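Local atomic coordinates of putative heme binding protein (Tannerella forsythia, PDB entry 6EU8), a protein that probably binds heme, as a member of the HmuY-like family of bacterial heme-binding proteins, and is seen here in its heme-free form. Residues Gln34-Arg39 against Asp64-Trp69; Thr20-Trp25 against Ile73-Ile78. All blocks are in the same frame, centred on the assembly; numbering follows the deposited sequence.

Contact 1 (Gln34-Arg39 against Asp64-Trp69)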
loop_
_atom_site.group_PDB
_atom_site.type_symbol
_atom_site.label_atom_id
_atom_site.label_comp_id
_atom_site.label_asym_id
_atom_site.label_seq_id
_atom_site.Cartn_x
_atom_site.Cartn_y
_atom_site.Cartn_z
ATOM N N GLN A 34 -14.172 -5.665 -2.609
ATOM C CA GLN A 34 -14.110 -4.937 -3.872
ATOM C C GLN A 34 -12.762 -4.209 -3.986
ATOM O O GLN A 34 -12.212 -3.787 -2.957
ATOM C CB GLN A 34 -15.175 -3.845 -3.923
ATOM C CG GLN A 34 -16.639 -4.272 -3.878
ATOM C CD GLN A 34 -17.539 -3.097 -3.480
ATOM O OE1 GLN A 34 -17.435 -2.555 -2.366
ATOM N NE2 GLN A 34 -18.397 -2.667 -4.401
ATOM N N THR A 35 -12.286 -4.079 -5.228
ATOM C CA THR A 35 -11.080 -3.291 -5.558
ATOM C C THR A 35 -11.300 -2.425 -6.794
ATOM O O THR A 35 -12.189 -2.720 -7.607
ATOM C CB THR A 35 -9.847 -4.167 -5.808
ATOM O OG1 THR A 35 -10.029 -4.933 -7.005
ATOM C CG2 THR A 35 -9.559 -5.073 -4.642
ATOM N N GLU A 36 -10.501 -1.356 -6.915
ATOM C CA GLU A 36 -10.488 -0.429 -8.068
ATOM C C GLU A 36 -9.061 0.044 -8.303
ATOM O O GLU A 36 -8.364 0.391 -7.340
ATOM C CB GLU A 36 -11.365 0.807 -7.813
ATOM C CG GLU A 36 -12.713 0.822 -8.515
ATOM C CD GLU A 36 -13.552 2.040 -8.138
ATOM O OE1 GLU A 36 -13.104 3.202 -8.290
ATOM O OE2 GLU A 36 -14.684 1.846 -7.659
ATOM N N THR A 37 -8.641 0.051 -9.567
ATOM C CA THR A 37 -7.304 0.478 -9.935
ATOM C C THR A 37 -7.388 1.805 -10.720
ATOM O O THR A 37 -8.136 1.898 -11.708
ATOM C CB THR A 37 -6.557 -0.611 -10.732
ATOM O OG1 THR A 37 -6.464 -1.816 -9.943
ATOM C CG2 THR A 37 -5.160 -0.171 -11.137
ATOM N N HIS A 38 -6.632 2.830 -10.302
ATOM C CA HIS A 38 -6.606 4.127 -11.004
ATOM C C HIS A 38 -5.186 4.677 -11.068
ATOM O O HIS A 38 -4.393 4.479 -10.142
ATOM C CB HIS A 38 -7.424 5.185 -10.280
ATOM C CG HIS A 38 -8.880 4.858 -10.155
ATOM N ND1 HIS A 38 -9.794 5.178 -11.136
ATOM C CD2 HIS A 38 -9.570 4.220 -9.184
ATOM C CE1 HIS A 38 -10.996 4.775 -10.758
ATOM N NE2 HIS A 38 -10.888 4.181 -9.581
ATOM N N ARG A 39 -4.871 5.370 -12.155
ATOM C CA ARG A 39 -3.612 6.095 -12.306
ATOM C C ARG A 39 -3.462 7.144 -11.192
ATOM O O ARG A 39 -4.428 7.837 -10.850
ATOM C CB ARG A 39 -3.572 6.786 -13.689
ATOM C CG ARG A 39 -2.308 7.574 -14.012
ATOM C CD ARG A 39 -2.423 8.230 -15.398
ATOM N NE ARG A 39 -1.289 9.062 -15.798
ATOM C CZ ARG A 39 -1.030 10.282 -15.345
ATOM N NH1 ARG A 39 -1.825 10.822 -14.446
ATOM N NH2 ARG A 39 0.035 10.954 -15.779
ATOM N N ASP A 64 -12.989 10.145 -8.464
ATOM C CA ASP A 64 -13.151 9.055 -9.438
ATOM C C ASP A 64 -13.233 7.652 -8.836
ATOM O O ASP A 64 -13.540 6.701 -9.558
ATOM C CB ASP A 64 -12.014 9.068 -10.465
ATOM C CG ASP A 64 -11.915 10.382 -11.227
ATOM O OD1 ASP A 64 -12.904 11.121 -11.269
ATOM O OD2 ASP A 64 -10.849 10.671 -11.802
ATOM N N ILE A 65 -12.918 7.510 -7.547
ATOM C CA ILE A 65 -12.996 6.218 -6.869
ATOM C C ILE A 65 -14.438 6.025 -6.400
ATOM O O ILE A 65 -14.931 6.792 -5.576
ATOM C CB ILE A 65 -12.054 6.115 -5.638
ATOM C CG1 ILE A 65 -10.599 6.463 -5.999
ATOM C CG2 ILE A 65 -12.137 4.705 -5.049
ATOM C CD1 ILE A 65 -9.738 6.774 -4.793
ATOM N N LYS A 66 -15.104 4.999 -6.913
ATOM C CA LYS A 66 -16.532 4.783 -6.586
ATOM C C LYS A 66 -16.767 4.005 -5.282
ATOM O O LYS A 66 -17.711 4.314 -4.536
ATOM C CB LYS A 66 -17.248 4.119 -7.768
ATOM C CG LYS A 66 -17.009 4.805 -9.112
ATOM C CD LYS A 66 -17.138 6.326 -9.021
ATOM C CE LYS A 66 -17.167 6.994 -10.388
ATOM N NZ LYS A 66 -17.150 8.480 -10.264
ATOM N N ILE A 67 -15.921 3.015 -4.996
ATOM C CA ILE A 67 -16.060 2.206 -3.774
ATOM C C ILE A 67 -15.582 2.936 -2.528
ATOM O O ILE A 67 -14.720 3.818 -2.626
ATOM C CB ILE A 67 -15.348 0.821 -3.883
ATOM C CG1 ILE A 67 -13.821 0.936 -4.113
ATOM C CG2 ILE A 67 -15.958 -0.018 -4.999
ATOM C CD1 ILE A 67 -13.102 -0.396 -4.007
ATOM N N LYS A 68 -16.122 2.562 -1.358
ATOM C CA LYS A 68 -15.459 2.821 -0.081
ATOM C C LYS A 68 -14.204 1.942 -0.039
ATOM O O LYS A 68 -14.192 0.882 -0.645
ATOM C CB LYS A 68 -16.349 2.458 1.121
ATOM C CG LYS A 68 -17.441 3.475 1.438
ATOM C CD LYS A 68 -18.184 3.063 2.705
ATOM C CE LYS A 68 -19.155 4.130 3.192
ATOM N NZ LYS A 68 -20.460 4.018 2.487
ATOM N N TRP A 69 -13.186 2.383 0.683
ATOM C CA TRP A 69 -11.924 1.623 0.741
ATOM C C TRP A 69 -11.137 1.906 2.022
ATOM O O TRP A 69 -11.340 2.922 2.691
ATOM C CB TRP A 69 -11.097 1.872 -0.543
ATOM C CG TRP A 69 -10.633 3.284 -0.683
ATOM C CD1 TRP A 69 -11.352 4.351 -1.164
ATOM C CD2 TRP A 69 -9.354 3.809 -0.307
ATOM N NE1 TRP A 69 -10.611 5.495 -1.102
ATOM C CE2 TRP A 69 -9.373 5.198 -0.582
ATOM C CE3 TRP A 69 -8.189 3.238 0.236
ATOM C CZ2 TRP A 69 -8.270 6.033 -0.322
ATOM C CZ3 TRP A 69 -7.114 4.052 0.498
ATOM C CH2 TRP A 69 -7.150 5.436 0.210
HETATM O O HOH W 1 -18.082 0.135 -1.337
#

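Contact 2 (Thr20-Trp25 against Ile73-Ile78)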
loop_
_atom_site.group_PDB
_atom_site.type_symbol
_atom_site.label_atom_id
_atom_site.label_comp_id
_atom_site.label_asym_id
_atom_site.label_seq_id
_atom_site.Cartn_x
_atom_site.Cartn_y
_atom_site.Cartn_z
ATOM N N THR A 20 1.889 -4.331 -9.960
ATOM C CA THR A 20 3.125 -4.308 -10.744
ATOM C C THR A 20 3.424 -2.978 -11.450
ATOM O O THR A 20 4.583 -2.671 -11.707
ATOM C CB THR A 20 3.126 -5.436 -11.825
ATOM O OG1 THR A 20 1.999 -5.296 -12.693
ATOM C CG2 THR A 20 3.156 -6.793 -11.157
ATOM N N LYS A 21 2.402 -2.186 -11.775
ATOM C CA LYS A 21 2.600 -0.950 -12.557
ATOM C C LYS A 21 3.009 0.241 -11.690
ATOM O O LYS A 21 2.317 0.554 -10.694
ATOM C CB LYS A 21 1.343 -0.603 -13.346
ATOM C CG LYS A 21 0.994 -1.678 -14.379
ATOM C CD LYS A 21 0.034 -1.243 -15.465
ATOM C CE LYS A 21 0.099 -2.247 -16.620
ATOM N NZ LYS A 21 -0.916 -2.037 -17.690
ATOM N N TYR A 22 4.083 0.934 -12.067
ATOM C CA TYR A 22 4.513 2.166 -11.369
ATOM C C TYR A 22 3.468 3.329 -11.437
ATOM O O TYR A 22 3.436 4.196 -10.538
ATOM C CB TYR A 22 5.905 2.605 -11.857
ATOM C CG TYR A 22 7.039 1.683 -11.415
ATOM C CD1 TYR A 22 7.697 1.853 -10.219
ATOM C CD2 TYR A 22 7.461 0.637 -12.247
ATOM C CE1 TYR A 22 8.717 1.009 -9.803
ATOM C CE2 TYR A 22 8.481 -0.205 -11.852
ATOM C CZ TYR A 22 9.112 -0.026 -10.646
ATOM O OH TYR A 22 10.132 -0.882 -10.238
ATOM N N GLU A 23 2.637 3.340 -12.467
ATOM C CA GLU A 23 1.649 4.412 -12.671
ATOM C C GLU A 23 0.434 4.350 -11.760
ATOM O O GLU A 23 -0.280 5.356 -11.684
ATOM C CB GLU A 23 1.134 4.440 -14.131
ATOM C CG GLU A 23 2.233 4.621 -15.185
ATOM C CD GLU A 23 2.790 3.316 -15.743
ATOM O OE1 GLU A 23 2.738 2.236 -15.083
ATOM O OE2 GLU A 23 3.326 3.385 -16.873
ATOM N N MET A 24 0.160 3.186 -11.122
ATOM C CA MET A 24 -1.145 2.891 -10.569
ATOM C C MET A 24 -1.191 2.720 -9.046
ATOM O O MET A 24 -0.196 2.332 -8.420
ATOM C CB MET A 24 -1.699 1.588 -11.169
ATOM C CG MET A 24 -1.778 1.472 -12.679
ATOM S SD MET A 24 -2.958 2.669 -13.331
ATOM C CE MET A 24 -2.627 2.614 -15.097
ATOM N N TRP A 25 -2.365 3.008 -8.484
ATOM C CA TRP A 25 -2.759 2.554 -7.153
ATOM C C TRP A 25 -3.943 1.588 -7.271
ATOM O O TRP A 25 -4.840 1.832 -8.066
ATOM C CB TRP A 25 -3.197 3.728 -6.297
ATOM C CG TRP A 25 -2.118 4.666 -5.828
ATOM C CD1 TRP A 25 -1.736 5.815 -6.416
ATOM C CD2 TRP A 25 -1.355 4.561 -4.620
ATOM N NE1 TRP A 25 -0.738 6.427 -5.687
ATOM C CE2 TRP A 25 -0.496 5.668 -4.575
ATOM C CE3 TRP A 25 -1.291 3.614 -3.590
ATOM C CZ2 TRP A 25 0.367 5.886 -3.509
ATOM C CZ3 TRP A 25 -0.408 3.817 -2.570
ATOM C CH2 TRP A 25 0.406 4.939 -2.531
ATOM N N ILE A 73 -2.491 0.140 -2.529
ATOM C CA ILE A 73 -1.191 -0.462 -2.799
ATOM C C ILE A 73 -0.657 0.066 -4.155
ATOM O O ILE A 73 -1.368 0.064 -5.170
ATOM C CB ILE A 73 -1.289 -2.016 -2.799
ATOM C CG1 ILE A 73 -1.902 -2.530 -1.469
ATOM C CG2 ILE A 73 0.094 -2.656 -3.048
ATOM C CD1 ILE A 73 -2.051 -4.041 -1.426
ATOM N N HIS A 74 0.614 0.519 -4.145
ATOM C CA HIS A 74 1.364 0.934 -5.337
ATOM C C HIS A 74 2.720 0.259 -5.227
ATOM O O HIS A 74 3.466 0.581 -4.340
ATOM C CB HIS A 74 1.548 2.452 -5.379
ATOM C CG HIS A 74 2.687 2.922 -6.264
ATOM N ND1 HIS A 74 3.987 3.039 -5.817
ATOM C CD2 HIS A 74 2.699 3.331 -7.559
ATOM C CE1 HIS A 74 4.752 3.472 -6.798
ATOM N NE2 HIS A 74 3.994 3.660 -7.860
ATOM N N ARG A 75 3.056 -0.669 -6.149
ATOM C CA ARG A 75 4.265 -1.474 -5.970
ATOM C C ARG A 75 4.306 -2.037 -4.534
ATOM O O ARG A 75 3.357 -2.739 -4.196
ATOM C CB ARG A 75 5.506 -0.668 -6.349
ATOM C CG ARG A 75 5.566 -0.205 -7.808
ATOM C CD ARG A 75 5.891 -1.304 -8.851
ATOM N NE ARG A 75 7.083 -2.069 -8.491
ATOM C CZ ARG A 75 7.587 -3.094 -9.203
ATOM N NH1 ARG A 75 6.996 -3.503 -10.303
ATOM N NH2 ARG A 75 8.663 -3.731 -8.765
ATOM N N PHE A 76 5.337 -1.773 -3.720
ATOM C CA PHE A 76 5.352 -2.265 -2.320
ATOM C C PHE A 76 4.980 -1.175 -1.315
ATOM O O PHE A 76 5.065 -1.389 -0.085
ATOM C CB PHE A 76 6.692 -2.937 -1.968
ATOM C CG PHE A 76 7.022 -4.186 -2.776
ATOM C CD1 PHE A 76 6.040 -5.003 -3.347
ATOM C CD2 PHE A 76 8.361 -4.529 -2.961
ATOM C CE1 PHE A 76 6.376 -6.146 -4.055
ATOM C CE2 PHE A 76 8.695 -5.685 -3.693
ATOM C CZ PHE A 76 7.721 -6.467 -4.221
ATOM N N ASP A 77 4.585 -0.011 -1.832
ATOM C CA ASP A 77 4.070 1.098 -0.983
ATOM C C ASP A 77 2.617 0.817 -0.579
ATOM O O ASP A 77 1.779 0.465 -1.418
ATOM C CB ASP A 77 4.088 2.404 -1.759
ATOM C CG ASP A 77 5.439 2.742 -2.325
ATOM O OD1 ASP A 77 6.382 2.930 -1.533
ATOM O OD2 ASP A 77 5.573 2.863 -3.567
ATOM N N ILE A 78 2.323 0.997 0.710
ATOM C CA ILE A 78 0.979 0.736 1.276
ATOM C C ILE A 78 0.528 1.999 1.987
ATOM O O ILE A 78 1.298 2.564 2.809
ATOM C CB ILE A 78 0.961 -0.393 2.335
ATOM C CG1 ILE A 78 1.811 -1.579 1.912
ATOM C CG2 ILE A 78 -0.479 -0.819 2.631
ATOM C CD1 ILE A 78 1.290 -2.302 0.739
HETATM O O HOH W 2 0.851 -0.272 -8.429
#

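Contact 1 (Gln34-Arg39 against Asp64-Trp69)
The carboxylate oxygen OE1 of Glu36 is gripped by two donors. The backbone N of Lys66 reaches it at 3.0 Å on the syn lone pair, facing OE2. On the anti lone pair sits the His38 ring, whose NE2 comes within 2.7 Å of OE1; the bond is nearly straight, with an N-H...O angle of 172°, and OE1 lies in the plane of the imidazole. The second oxygen, OE2, takes the next peptide, with Ile67 N at 3.2 Å, approaching from above the carboxylate plane. One carboxylate thus receives two successive N-H groups of a segment without regular structure, while His38 fixes its rotation from its own strand. Because this histidine bond uses NE2 as donor, NE2 carries a proton; donors on both lone pairs of OE1 would be expected to favour the charged form of Glu36.

His38 is itself in touch with the other segment: CE1 lies 3.4 Å from Asp64 O, and CD2 packs on Ile65 CG1. Further along, Ile67 lays its CG2 3.7 Å from Gln34 NE2, the two side chains running antiparallel past one another. With Ile67 CD1 anti to CA (chi2 171°), the extended branch reaches to 3.7 Å from Gln34 O. Gln34 OE1 bonds to Thr32 OG1 and also accepts from a water that bridges to Lys68 N.

This is a surface contact, and it pins the irregular connection between strands 51-56 and 71-74 against strand 35-39, an outermost strand of a four-stranded antiparallel sheet. The backbones of Glu36 and His38 pair with Tyr27 and Trp25 of strand 24-28, and Tyr27 also touches the side chains of His38 and Ile65.

Contact 2 (Thr20-Trp25 against Ile73-Ile78)
Over one face of the Tyr22 ring lies the side chain of Arg75, its CD above the centre at 3.8 Å from the centroid, a CH-pi contact. The guanidinium beyond is stacked on the same ring with planes only 8° apart, shifted so that the phenol OH sits over its face. At the guanidinium edge, NH1 donates to Thr20 O at 2.9 Å, in plane, and NH2 holds a malonate ion that probably came from the crystallisation liquor. Bends at chi2 (-74°) and chi3 fold the arginine chain onto the tyrosine.

The His74 ring is held at its edge by two bonds. NE2 donates to Tyr22 O at 2.8 Å in a bent hydrogen bond (133°), while ND1 donates to Asp77 OD2, also 2.8 Å away and on its anti lone pair, so both ring nitrogens act as donors, consistent with a charged imidazolium. Met24 O is a third edge neighbour, 3.2 Å from CD2. Asp77 closes the type II' turn that His74 opens, a two-residue beta hairpin joining strands 71-74 and 77-80, whereas Tyr22 belongs to the type I turn 21-24 that leads into strand 24-28.

His74 CB lies 3.5 Å from the centroid of the six-membered ring of Trp25, over its face. Trp25 NE1 is bonded to Asp40 OD2. Water links the two turns, accepting from Arg75 N and reaching both Lys21 O and Met24 O.

In the fold
The two contacts lie about 14 Å apart, centre to centre, and meet on one four-stranded antiparallel sheet ordered 35-39, 24-28, 71-74, 77-80. Contact 2 joins the entry to strand 24-28 with the hairpin of strands 71-74 and 77-80; contact 1 works on the outer strand 35-39, at the opposite edge of the sheet from strand 77-80. Both segments of contact 1 fall between those of contact 2 along the chain. Adjacent strands connect them directly, with a probable hydrogen bond of 3.0 Å from Trp25 N to His38 O. Within the HmuY family region, contact 1 holds the 64-69 connection to strand 35-39, and contact 2 joins turn 21-24 to hairpin turn 74-77.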